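PDB 2O27: Kit ligand from Mus musculus, which acts as a dimeric cytokine ligand that binds and dimerises the receptor tyrosine kinase KIT, triggering its autophosphorylation and promoting cell survival, proliferation, hematopoiesis and melanogenesis. Local coordinates for residues A[26-31]-A[51-56]; A[86-91]-A[122-127]; A[61-64]-A[70-73]; A[32-35]-A[41-44]. One frame throughout, in Å; residues are numbered along the deposited sequence.

Contact 1: residues A[26-31]-A[51-56]; sequences ITLNYV and SLSLTT
In the helical-cytokine fold of stem cell factor, strand 26-30 runs along helix 43-58, and S53 of the helix fastens itself to the edge of the strand through T27. The two short segments are nearly antiparallel, at 163°, with their axes 8.0 Å apart. The key bond runs from S53 OG to T27 O at 2.6 Å; the hydroxyl lies in the carbonyl plane on a lone pair, with a C=O...O angle of 137°. A chi1 of -72° turns OG of S53 away from its own carbonyl carbon and out to the strand. S53 OG also accepts a hydrogen bond from a water, 3.1 Å away, that in turn accepts one from N29 N at 2.7 Å. One serine hydroxyl thus serves, directly and through water, two backbone groups on the strand edge, while I26, L28 and Y30 pair with strand 104-108. L28 lies alongside, its methyl CD1 3.4 Å from S53 OG, and F113 of helix 110-124 also touches S53. One residue earlier in the helix, L52 CD1 comes only loosely to N29 ND2, at 4.4 Å. The amide of N29 is held at both ends by other groups, OD1 by T105 OG1 of the paired strand and ND2 by Q49 OE1 of helix 43-58. This fixes the rotation of the amide and gives the strand a second polar tie to the helix. A short two-stranded antiparallel sheet laid against the helices in this way is characteristic of short-chain four-helix-bundle cytokines.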
loop_
_atom_site.group_PDB
_atom_site.type_symbol
_atom_site.label_atom_id
_atom_site.label_comp_id
_atom_site.label_asym_id
_atom_site.label_seq_id
_atom_site.Cartn_x
_atom_site.Cartn_y
_atom_site.Cartn_z
ATOM N N ILE A 26 -2.991 -4.267 7.323
ATOM C CA ILE A 26 -2.522 -3.391 8.375
ATOM C C ILE A 26 -2.712 -4.091 9.702
ATOM O O ILE A 26 -3.833 -4.420 10.087
ATOM C CB ILE A 26 -3.275 -2.061 8.394
ATOM C CG1 ILE A 26 -3.048 -1.310 7.074
ATOM C CG2 ILE A 26 -2.829 -1.239 9.606
ATOM C CD1 ILE A 26 -3.988 -0.175 6.873
ATOM N N THR A 27 -1.598 -4.309 10.386
ATOM C CA THR A 27 -1.583 -4.981 11.676
ATOM C C THR A 27 -2.064 -4.126 12.841
ATOM O O THR A 27 -1.579 -3.020 13.050
ATOM C CB THR A 27 -0.165 -5.494 11.995
ATOM O OG1 THR A 27 0.208 -6.464 11.011
ATOM C CG2 THR A 27 -0.129 -6.166 13.370
ATOM N N LEU A 28 -3.000 -4.676 13.610
ATOM C CA LEU A 28 -3.582 -4.012 14.778
ATOM C C LEU A 28 -3.834 -5.028 15.911
ATOM O O LEU A 28 -4.379 -6.120 15.681
ATOM C CB LEU A 28 -4.904 -3.350 14.372
ATOM C CG LEU A 28 -5.800 -2.708 15.435
ATOM C CD1 LEU A 28 -5.130 -1.467 16.057
ATOM C CD2 LEU A 28 -7.125 -2.333 14.786
ATOM N N ASN A 29 -3.395 -4.694 17.118
ATOM C CA ASN A 29 -3.632 -5.554 18.273
ATOM C C ASN A 29 -5.029 -5.106 18.673
ATOM O O ASN A 29 -5.225 -4.070 19.313
ATOM C CB ASN A 29 -2.597 -5.282 19.365
ATOM C CG ASN A 29 -1.184 -5.524 18.871
ATOM O OD1 ASN A 29 -0.917 -6.518 18.188
ATOM N ND2 ASN A 29 -0.279 -4.627 19.202
ATOM N N TYR A 30 -5.995 -5.880 18.211
ATOM C CA TYR A 30 -7.405 -5.614 18.387
ATOM C C TYR A 30 -7.838 -5.946 19.807
ATOM O O TYR A 30 -7.502 -7.012 20.330
ATOM C CB TYR A 30 -8.175 -6.446 17.357
ATOM C CG TYR A 30 -9.657 -6.147 17.258
ATOM C CD1 TYR A 30 -10.124 -5.042 16.546
ATOM C CD2 TYR A 30 -10.596 -6.982 17.876
ATOM C CE1 TYR A 30 -11.494 -4.777 16.447
ATOM C CE2 TYR A 30 -11.959 -6.730 17.782
ATOM C CZ TYR A 30 -12.399 -5.627 17.067
ATOM O OH TYR A 30 -13.740 -5.390 16.968
ATOM N N VAL A 31 -8.563 -5.020 20.431
ATOM C CA VAL A 31 -9.061 -5.204 21.793
ATOM C C VAL A 31 -10.447 -5.851 21.718
ATOM O O VAL A 31 -11.432 -5.199 21.383
ATOM C CB VAL A 31 -9.156 -3.839 22.539
ATOM C CG1 VAL A 31 -9.839 -4.017 23.891
ATOM C CG2 VAL A 31 -7.748 -3.241 22.719
ATOM N N SER A 51 -2.778 4.099 17.835
ATOM C CA SER A 51 -1.589 4.938 17.844
ATOM C C SER A 51 -0.376 4.100 17.409
ATOM O O SER A 51 0.377 4.519 16.542
ATOM C CB SER A 51 -1.380 5.506 19.244
ATOM O OG SER A 51 -0.229 6.325 19.314
ATOM N N LEU A 52 -0.193 2.925 18.013
ATOM C CA LEU A 52 0.907 2.043 17.634
ATOM C C LEU A 52 0.816 1.666 16.142
ATOM O O LEU A 52 1.793 1.802 15.423
ATOM C CB LEU A 52 0.903 0.758 18.471
ATOM C CG LEU A 52 1.148 0.766 19.990
ATOM C CD1 LEU A 52 1.382 -0.690 20.442
ATOM C CD2 LEU A 52 2.349 1.636 20.360
ATOM N N SER A 53 -0.357 1.203 15.683
ATOM C CA SER A 53 -0.512 0.833 14.269
ATOM C C SER A 53 -0.211 2.001 13.324
ATOM O O SER A 53 0.417 1.813 12.296
ATOM C CB SER A 53 -1.923 0.304 13.976
ATOM O OG SER A 53 -2.122 -0.985 14.540
ATOM N N LEU A 54 -0.660 3.201 13.671
ATOM C CA LEU A 54 -0.415 4.349 12.821
ATOM C C LEU A 54 1.086 4.632 12.772
ATOM O O LEU A 54 1.626 4.898 11.710
ATOM C CB LEU A 54 -1.216 5.570 13.313
ATOM C CG LEU A 54 -2.743 5.446 13.063
ATOM C CD1 LEU A 54 -3.513 6.584 13.799
ATOM C CD2 LEU A 54 -3.031 5.519 11.563
ATOM N N THR A 55 1.761 4.539 13.909
ATOM C CA THR A 55 3.204 4.745 13.944
ATOM C C THR A 55 3.880 3.813 12.938
ATOM O O THR A 55 4.671 4.249 12.105
ATOM C CB THR A 55 3.767 4.462 15.349
ATOM O OG1 THR A 55 3.395 5.533 16.218
ATOM C CG2 THR A 55 5.292 4.338 15.322
ATOM N N THR A 56 3.558 2.527 13.037
ATOM C CA THR A 56 4.105 1.515 12.150
ATOM C C THR A 56 3.745 1.808 10.688
ATOM O O THR A 56 4.600 1.712 9.804
ATOM C CB THR A 56 3.578 0.112 12.576
ATOM O OG1 THR A 56 4.229 -0.297 13.792
ATOM C CG2 THR A 56 3.815 -0.918 11.494
HETATM O O HOH W 1 -2.196 -2.247 17.410
#

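Contact 2: residues A[86-91]-A[122-127]; sequences LCMEEN and DAFKDF
The backbone hydrogen bond from E90 N to L86 O, 2.9 Å, belongs to the last turns of helix 70-91, from which C87 and M88 reach F124 at the end of helix 110-124. Two helices of the four-helix bundle therefore meet here through sulfur and aromatic groups, and no hydrogen bond links segments 86-91 and 122-127. C87 SG points at the rim of the F124 ring, in its plane and 85° off the normal, 3.6 Å from CZ of that ring. This sulfur is also half of the C2-C87 disulfide, so the ring edge packs against the bridge that ties down the N-terminus. M88 bends at both chi2 and chi3, which curls its methyl back between the two phenylalanines. The side chains of M88 and F124 run antiparallel alongside one another, and M88 CE meets F124 CE1 at 3.5 Å, again at the ring edge. The ring of F127 is approached differently, with M88 CE over one face. L43 of helix 43-58 touches both M88 and F124, bringing in a third helix. In the Met-aromatic contact, M88 SD lies 4.7 Å from the centroid of the F127 ring, 7° from its normal.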
loop_
_atom_site.group_PDB
_atom_site.type_symbol
_atom_site.label_atom_id
_atom_site.label_comp_id
_atom_site.label_asym_id
_atom_site.label_seq_id
_atom_site.Cartn_x
_atom_site.Cartn_y
_atom_site.Cartn_z
ATOM N N LEU A 86 -3.649 11.130 25.051
ATOM C CA LEU A 86 -3.385 12.038 26.166
ATOM C C LEU A 86 -4.658 12.142 27.031
ATOM O O LEU A 86 -4.641 11.932 28.261
ATOM C CB LEU A 86 -3.017 13.420 25.622
ATOM C CG LEU A 86 -2.100 14.336 26.434
ATOM C CD1 LEU A 86 -2.272 15.769 25.932
ATOM C CD2 LEU A 86 -2.410 14.223 27.916
ATOM N N CYS A 87 -5.766 12.452 26.368
ATOM C CA CYS A 87 -7.057 12.583 27.038
ATOM C C CYS A 87 -7.424 11.314 27.830
ATOM O O CYS A 87 -7.706 11.377 29.026
ATOM C CB CYS A 87 -8.131 12.899 25.991
ATOM S SG CYS A 87 -9.843 13.132 26.581
ATOM N N MET A 88 -7.409 10.157 27.173
ATOM C CA MET A 88 -7.766 8.921 27.865
ATOM C C MET A 88 -6.793 8.523 28.973
ATOM O O MET A 88 -7.203 7.995 29.998
ATOM C CB MET A 88 -7.905 7.768 26.867
ATOM C CG MET A 88 -9.045 7.937 25.855
ATOM S SD MET A 88 -10.704 7.763 26.539
ATOM C CE MET A 88 -11.114 9.455 26.960
ATOM N N GLU A 89 -5.505 8.779 28.784
ATOM C CA GLU A 89 -4.531 8.403 29.798
ATOM C C GLU A 89 -4.652 9.310 31.024
ATOM O O GLU A 89 -4.575 8.856 32.160
ATOM C CB GLU A 89 -3.117 8.489 29.222
ATOM C CG GLU A 89 -2.112 7.674 29.992
ATOM C CD GLU A 89 -2.481 6.205 30.009
ATOM O OE1 GLU A 89 -3.349 5.805 29.221
ATOM O OE2 GLU A 89 -1.900 5.446 30.798
ATOM N N GLU A 90 -4.843 10.597 30.773
ATOM C CA GLU A 90 -4.991 11.593 31.825
ATOM C C GLU A 90 -6.229 11.311 32.687
ATOM O O GLU A 90 -6.318 11.774 33.825
ATOM C CB GLU A 90 -5.122 12.981 31.188
ATOM C CG GLU A 90 -5.046 14.136 32.165
ATOM C CD GLU A 90 -3.620 14.471 32.568
ATOM O OE1 GLU A 90 -3.450 15.167 33.588
ATOM O OE2 GLU A 90 -2.677 14.051 31.864
ATOM N N ASN A 91 -7.179 10.550 32.149
ATOM C CA ASN A 91 -8.413 10.245 32.875
ATOM C C ASN A 91 -8.687 8.751 33.042
ATOM O O ASN A 91 -9.758 8.370 33.511
ATOM C CB ASN A 91 -9.618 10.869 32.160
ATOM C CG ASN A 91 -9.427 12.344 31.843
ATOM O OD1 ASN A 91 -10.190 12.920 31.067
ATOM N ND2 ASN A 91 -8.416 12.964 32.444
ATOM N N ASP A 122 -15.725 7.863 17.030
ATOM C CA ASP A 122 -17.115 8.140 17.356
ATOM C C ASP A 122 -17.406 7.817 18.804
ATOM O O ASP A 122 -18.062 8.592 19.491
ATOM C CB ASP A 122 -18.053 7.357 16.436
ATOM C CG ASP A 122 -18.020 7.872 15.011
ATOM O OD1 ASP A 122 -17.660 9.052 14.824
ATOM O OD2 ASP A 122 -18.361 7.109 14.082
ATOM N N ALA A 123 -16.899 6.681 19.269
ATOM C CA ALA A 123 -17.098 6.271 20.647
ATOM C C ALA A 123 -16.540 7.344 21.577
ATOM O O ALA A 123 -17.110 7.636 22.627
ATOM C CB ALA A 123 -16.404 4.951 20.895
ATOM N N PHE A 124 -15.411 7.920 21.185
ATOM C CA PHE A 124 -14.781 8.969 21.970
ATOM C C PHE A 124 -15.727 10.148 22.007
ATOM O O PHE A 124 -15.841 10.823 23.015
ATOM C CB PHE A 124 -13.464 9.400 21.327
ATOM C CG PHE A 124 -12.760 10.495 22.071
ATOM C CD1 PHE A 124 -12.086 10.228 23.258
ATOM C CD2 PHE A 124 -12.771 11.801 21.584
ATOM C CE1 PHE A 124 -11.430 11.243 23.950
ATOM C CE2 PHE A 124 -12.120 12.826 22.267
ATOM C CZ PHE A 124 -11.448 12.548 23.452
ATOM N N LYS A 125 -16.418 10.381 20.897
ATOM C CA LYS A 125 -17.347 11.498 20.795
ATOM C C LYS A 125 -18.617 11.335 21.623
ATOM O O LYS A 125 -19.511 12.173 21.551
ATOM C CB LYS A 125 -17.740 11.732 19.334
ATOM C CG LYS A 125 -16.581 12.048 18.398
ATOM C CD LYS A 125 -17.085 12.653 17.092
ATOM C CE LYS A 125 -18.117 11.753 16.418
ATOM N NZ LYS A 125 -18.754 12.394 15.229
ATOM N N ASP A 126 -18.708 10.267 22.406
ATOM C CA ASP A 126 -19.905 10.046 23.215
ATOM C C ASP A 126 -19.545 9.336 24.504
ATOM O O ASP A 126 -20.378 8.674 25.122
ATOM C CB ASP A 126 -20.919 9.207 22.435
ATOM C CG ASP A 126 -21.202 9.767 21.052
ATOM O OD1 ASP A 126 -21.633 10.938 20.955
ATOM O OD2 ASP A 126 -20.995 9.033 20.061
ATOM N N PHE A 127 -18.291 9.481 24.904
ATOM C CA PHE A 127 -17.796 8.860 26.117
ATOM C C PHE A 127 -18.444 9.501 27.338
ATOM O O PHE A 127 -19.643 9.772 27.344
ATOM C CB PHE A 127 -16.283 9.021 26.192
ATOM C CG PHE A 127 -15.642 8.199 27.262
ATOM C CD1 PHE A 127 -15.599 6.815 27.152
ATOM C CD2 PHE A 127 -15.069 8.805 28.375
ATOM C CE1 PHE A 127 -14.992 6.044 28.137
ATOM C CE2 PHE A 127 -14.460 8.046 29.365
ATOM C CZ PHE A 127 -14.421 6.663 29.247
#

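Contact 3: residues A[61-64]-A[70-73]; sequences FSNI and NYSI
With CG anti to the backbone nitrogen in both residues, at a chi1 of -178° in N63 and nearly the same in Y71, the asparagine amide is laid over the CD2-CE2 side of the tyrosine ring. The two planes are only 14° apart, an amide-aromatic stack in which N63 CG sits 3.5 Å from Y71 CD2. N63 CB adds a CH-pi contact over the same ring, 3.7 Å from the centroid and offset toward the rim. At the ring's edge, near its plane, F61 O approaches Y71 CD1 at 3.6 Å. The loop after helix 43-58 thereby packs against the first turn of helix 70-91, in the connection between two helices of the four-helix bundle. A water joins the two backbones there, donating to S62 O at 2.9 Å and accepting from Y71 N at 2.7 Å, and so satisfies an amide of the helix's first turn. F61 meets N70 in another manner: N70 CB lies over one face of its ring, 4.2 Å from the centroid, while the amide plane stands steeply, 74° from that of the ring. N70 ND2, 3.5 Å from F61 CE2, is hydrogen-bonded to N19 O of the same chain. The loop also belongs to the homodimer interface, since S62 makes backbone hydrogen bonds to the second subunit, and F61 and N70 both pack on N19 of the second subunit.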
loop_
_atom_site.group_PDB
_atom_site.type_symbol
_atom_site.label_atom_id
_atom_site.label_comp_id
_atom_site.label_asym_id
_atom_site.label_seq_id
_atom_site.Cartn_x
_atom_site.Cartn_y
_atom_site.Cartn_z
ATOM N N PHE A 61 5.871 5.009 4.463
ATOM C CA PHE A 61 5.758 5.954 3.369
ATOM C C PHE A 61 6.791 7.053 3.451
ATOM O O PHE A 61 7.373 7.274 4.512
ATOM C CB PHE A 61 4.364 6.600 3.364
ATOM C CG PHE A 61 3.240 5.608 3.232
ATOM C CD1 PHE A 61 2.775 4.903 4.343
ATOM C CD2 PHE A 61 2.693 5.320 1.990
ATOM C CE1 PHE A 61 1.795 3.939 4.204
ATOM C CE2 PHE A 61 1.699 4.341 1.852
ATOM C CZ PHE A 61 1.264 3.661 2.967
ATOM N N SER A 62 7.000 7.744 2.327
ATOM C CA SER A 62 7.927 8.863 2.272
ATOM C C SER A 62 7.073 10.118 2.342
ATOM O O SER A 62 5.933 10.139 1.880
ATOM C CB SER A 62 8.736 8.868 0.961
ATOM O OG SER A 62 9.649 7.788 0.917
ATOM N N ASN A 63 7.624 11.179 2.896
ATOM C CA ASN A 63 6.857 12.395 3.016
ATOM C C ASN A 63 6.812 13.182 1.717
ATOM O O ASN A 63 7.708 13.971 1.436
ATOM C CB ASN A 63 7.428 13.258 4.133
ATOM C CG ASN A 63 6.642 14.542 4.351
ATOM O OD1 ASN A 63 7.017 15.357 5.189
ATOM N ND2 ASN A 63 5.555 14.721 3.611
ATOM N N ILE A 64 5.763 12.952 0.934
ATOM C CA ILE A 64 5.552 13.667 -0.313
ATOM C C ILE A 64 4.979 15.017 0.108
ATOM O O ILE A 64 3.973 15.069 0.815
ATOM C CB ILE A 64 4.529 12.945 -1.201
ATOM C CG1 ILE A 64 4.976 11.502 -1.438
ATOM C CG2 ILE A 64 4.366 13.692 -2.525
ATOM C CD1 ILE A 64 4.003 10.681 -2.255
ATOM N N ASN A 70 -0.094 10.133 1.315
ATOM C CA ASN A 70 -0.498 9.212 2.348
ATOM C C ASN A 70 0.260 9.562 3.622
ATOM O O ASN A 70 -0.312 9.543 4.715
ATOM C CB ASN A 70 -0.195 7.768 1.911
ATOM C CG ASN A 70 -1.094 7.309 0.771
ATOM O OD1 ASN A 70 -1.984 8.042 0.345
ATOM N ND2 ASN A 70 -0.867 6.094 0.280
ATOM N N TYR A 71 1.540 9.913 3.477
ATOM C CA TYR A 71 2.350 10.254 4.642
ATOM C C TYR A 71 1.687 11.372 5.446
ATOM O O TYR A 71 1.518 11.251 6.652
ATOM C CB TYR A 71 3.780 10.705 4.241
ATOM C CG TYR A 71 4.679 11.005 5.424
ATOM C CD1 TYR A 71 5.537 10.031 5.933
ATOM C CD2 TYR A 71 4.632 12.237 6.077
ATOM C CE1 TYR A 71 6.332 10.269 7.069
ATOM C CE2 TYR A 71 5.425 12.485 7.220
ATOM C CZ TYR A 71 6.269 11.486 7.696
ATOM O OH TYR A 71 7.068 11.692 8.793
ATOM N N SER A 72 1.311 12.454 4.769
ATOM C CA SER A 72 0.688 13.603 5.437
ATOM C C SER A 72 -0.632 13.282 6.147
ATOM O O SER A 72 -0.818 13.657 7.303
ATOM C CB SER A 72 0.466 14.737 4.427
ATOM O OG SER A 72 -0.232 14.278 3.279
ATOM N N ILE A 73 -1.546 12.608 5.449
ATOM C CA ILE A 73 -2.835 12.242 6.032
ATOM C C ILE A 73 -2.636 11.345 7.266
ATOM O O ILE A 73 -3.198 11.583 8.328
ATOM C CB ILE A 73 -3.723 11.469 5.008
ATOM C CG1 ILE A 73 -3.872 12.260 3.704
ATOM C CG2 ILE A 73 -5.100 11.231 5.602
ATOM C CD1 ILE A 73 -4.511 11.425 2.559
HETATM O O HOH W 2 3.074 9.824 1.288
#

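Contact 4: residues A[32-35]-A[41-44]; sequences AGMD and CWLR
A methionine-on-tryptophan contact, buried in the protein, joins M34 in the loop after strand 26-30 to W42 at the N-cap position of helix 43-58. M34 CG settles over one face of the indole, 3.4 Å from the centroid of the six-membered ring and 9° off its normal, a close CH-pi contact displaced slightly toward the rim. The methionine chain then bends at chi2 and its methyl ends by the CZ3-CH2 rim, with M34 CE 3.8 Å from W42 CZ3. Its sulfur stands farther off, 4.8 Å from the same centroid, in a Met-aromatic contact. On the tryptophan side, chi1 of 54° tucks CG between the backbone N and the carbonyl carbon, and this swings the indole back over the loop. M34 O also comes to the ring, 3.4 Å from W42 CE2. The polar end of the indole is held elsewhere, NE1 giving its hydrogen bond to L37 O in the intervening loop, which limits the ring's rotation. S120 of helix 110-124 touches both M34 and W42, while I116 packs on M34 and A123 on the tryptophan. G33, with a positive phi of 93°, turns the chain just before the methionine. C41, the neighbour of W42, is tied by a disulfide to C136. The tryptophan thus packs the loop between strand 26-30 and helix 43-58 against helix 110-124, at one end of the short-chain four-helix bundle.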
loop_
_atom_site.group_PDB
_atom_site.type_symbol
_atom_site.label_atom_id
_atom_site.label_comp_id
_atom_site.label_asym_id
_atom_site.label_seq_id
_atom_site.Cartn_x
_atom_site.Cartn_y
_atom_site.Cartn_z
ATOM N N ALA A 32 -10.507 -7.142 22.027
ATOM C CA ALA A 32 -11.749 -7.915 21.982
ATOM C C ALA A 32 -12.936 -7.311 22.723
ATOM O O ALA A 32 -12.800 -6.812 23.832
ATOM C CB ALA A 32 -11.493 -9.324 22.505
ATOM N N GLY A 33 -14.108 -7.375 22.101
ATOM C CA GLY A 33 -15.302 -6.856 22.743
ATOM C C GLY A 33 -15.574 -5.421 22.363
ATOM O O GLY A 33 -16.569 -4.827 22.780
ATOM N N MET A 34 -14.677 -4.857 21.565
ATOM C CA MET A 34 -14.851 -3.487 21.141
ATOM C C MET A 34 -16.160 -3.338 20.386
ATOM O O MET A 34 -16.751 -2.258 20.347
ATOM C CB MET A 34 -13.709 -3.064 20.237
ATOM C CG MET A 34 -14.023 -1.777 19.522
ATOM S SD MET A 34 -13.452 -1.781 17.837
ATOM C CE MET A 34 -13.546 -0.037 17.486
ATOM N N ASP A 35 -16.619 -4.418 19.773
ATOM C CA ASP A 35 -17.861 -4.339 19.017
ATOM C C ASP A 35 -19.137 -4.546 19.828
ATOM O O ASP A 35 -20.230 -4.248 19.345
ATOM C CB ASP A 35 -17.819 -5.291 17.804
ATOM C CG ASP A 35 -17.199 -6.644 18.124
ATOM O OD1 ASP A 35 -16.971 -7.423 17.176
ATOM O OD2 ASP A 35 -16.938 -6.935 19.308
ATOM N N CYS A 41 -14.973 0.404 28.502
ATOM C CA CYS A 41 -14.245 -0.847 28.710
ATOM C C CYS A 41 -13.081 -1.018 27.742
ATOM O O CYS A 41 -12.104 -1.689 28.057
ATOM C CB CYS A 41 -15.166 -2.052 28.513
ATOM S SG CYS A 41 -16.524 -2.238 29.713
ATOM N N TRP A 42 -13.175 -0.408 26.566
ATOM C CA TRP A 42 -12.138 -0.617 25.573
ATOM C C TRP A 42 -11.494 0.596 24.899
ATOM O O TRP A 42 -10.426 0.462 24.317
ATOM C CB TRP A 42 -12.694 -1.548 24.482
ATOM C CG TRP A 42 -13.983 -1.068 23.873
ATOM C CD1 TRP A 42 -15.259 -1.423 24.242
ATOM C CD2 TRP A 42 -14.127 -0.146 22.773
ATOM N NE1 TRP A 42 -16.180 -0.783 23.443
ATOM C CE2 TRP A 42 -15.517 0.008 22.535
ATOM C CE3 TRP A 42 -13.218 0.566 21.974
ATOM C CZ2 TRP A 42 -16.017 0.840 21.522
ATOM C CZ3 TRP A 42 -13.716 1.395 20.963
ATOM C CH2 TRP A 42 -15.108 1.523 20.750
ATOM N N LEU A 43 -12.130 1.763 24.970
ATOM C CA LEU A 43 -11.606 2.942 24.294
ATOM C C LEU A 43 -10.141 3.290 24.531
ATOM O O LEU A 43 -9.385 3.472 23.570
ATOM C CB LEU A 43 -12.440 4.180 24.608
ATOM C CG LEU A 43 -12.949 4.957 23.388
ATOM C CD1 LEU A 43 -13.093 6.423 23.759
ATOM C CD2 LEU A 43 -12.008 4.799 22.213
ATOM N N ARG A 44 -9.754 3.416 25.795
ATOM C CA ARG A 44 -8.391 3.767 26.136
ATOM C C ARG A 44 -7.368 2.830 25.499
ATOM O O ARG A 44 -6.382 3.280 24.889
ATOM C CB ARG A 44 -8.219 3.790 27.654
ATOM C CG ARG A 44 -6.848 4.223 28.130
ATOM C CD ARG A 44 -6.064 3.018 28.596
ATOM N NE ARG A 44 -4.733 3.316 29.124
ATOM C CZ ARG A 44 -3.879 2.365 29.488
ATOM N NH1 ARG A 44 -4.241 1.095 29.380
ATOM N NH2 ARG A 44 -2.664 2.667 29.931
#

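Contact 4 falls within the chain stretch bracketed by contact 1, and the two touch where V31 CG1 packs on W42 CB at 3.8 Å; both use helix 43-58. Contacts 2 and 4 lie closest, with centres 12 Å apart. They are joined by the salt bridge of E89 OE1 with R44 NE, 2.8 Å, and by A123 CB against W42 CH2, so three helices meet at this end of the bundle. Contact 3 stands apart, its centre 27 Å from that of contact 2, although the two share a helix, and 29 Å from that of contact 4 across the chain's centre. Of the four, only contact 3 reaches the second subunit of the homodimer.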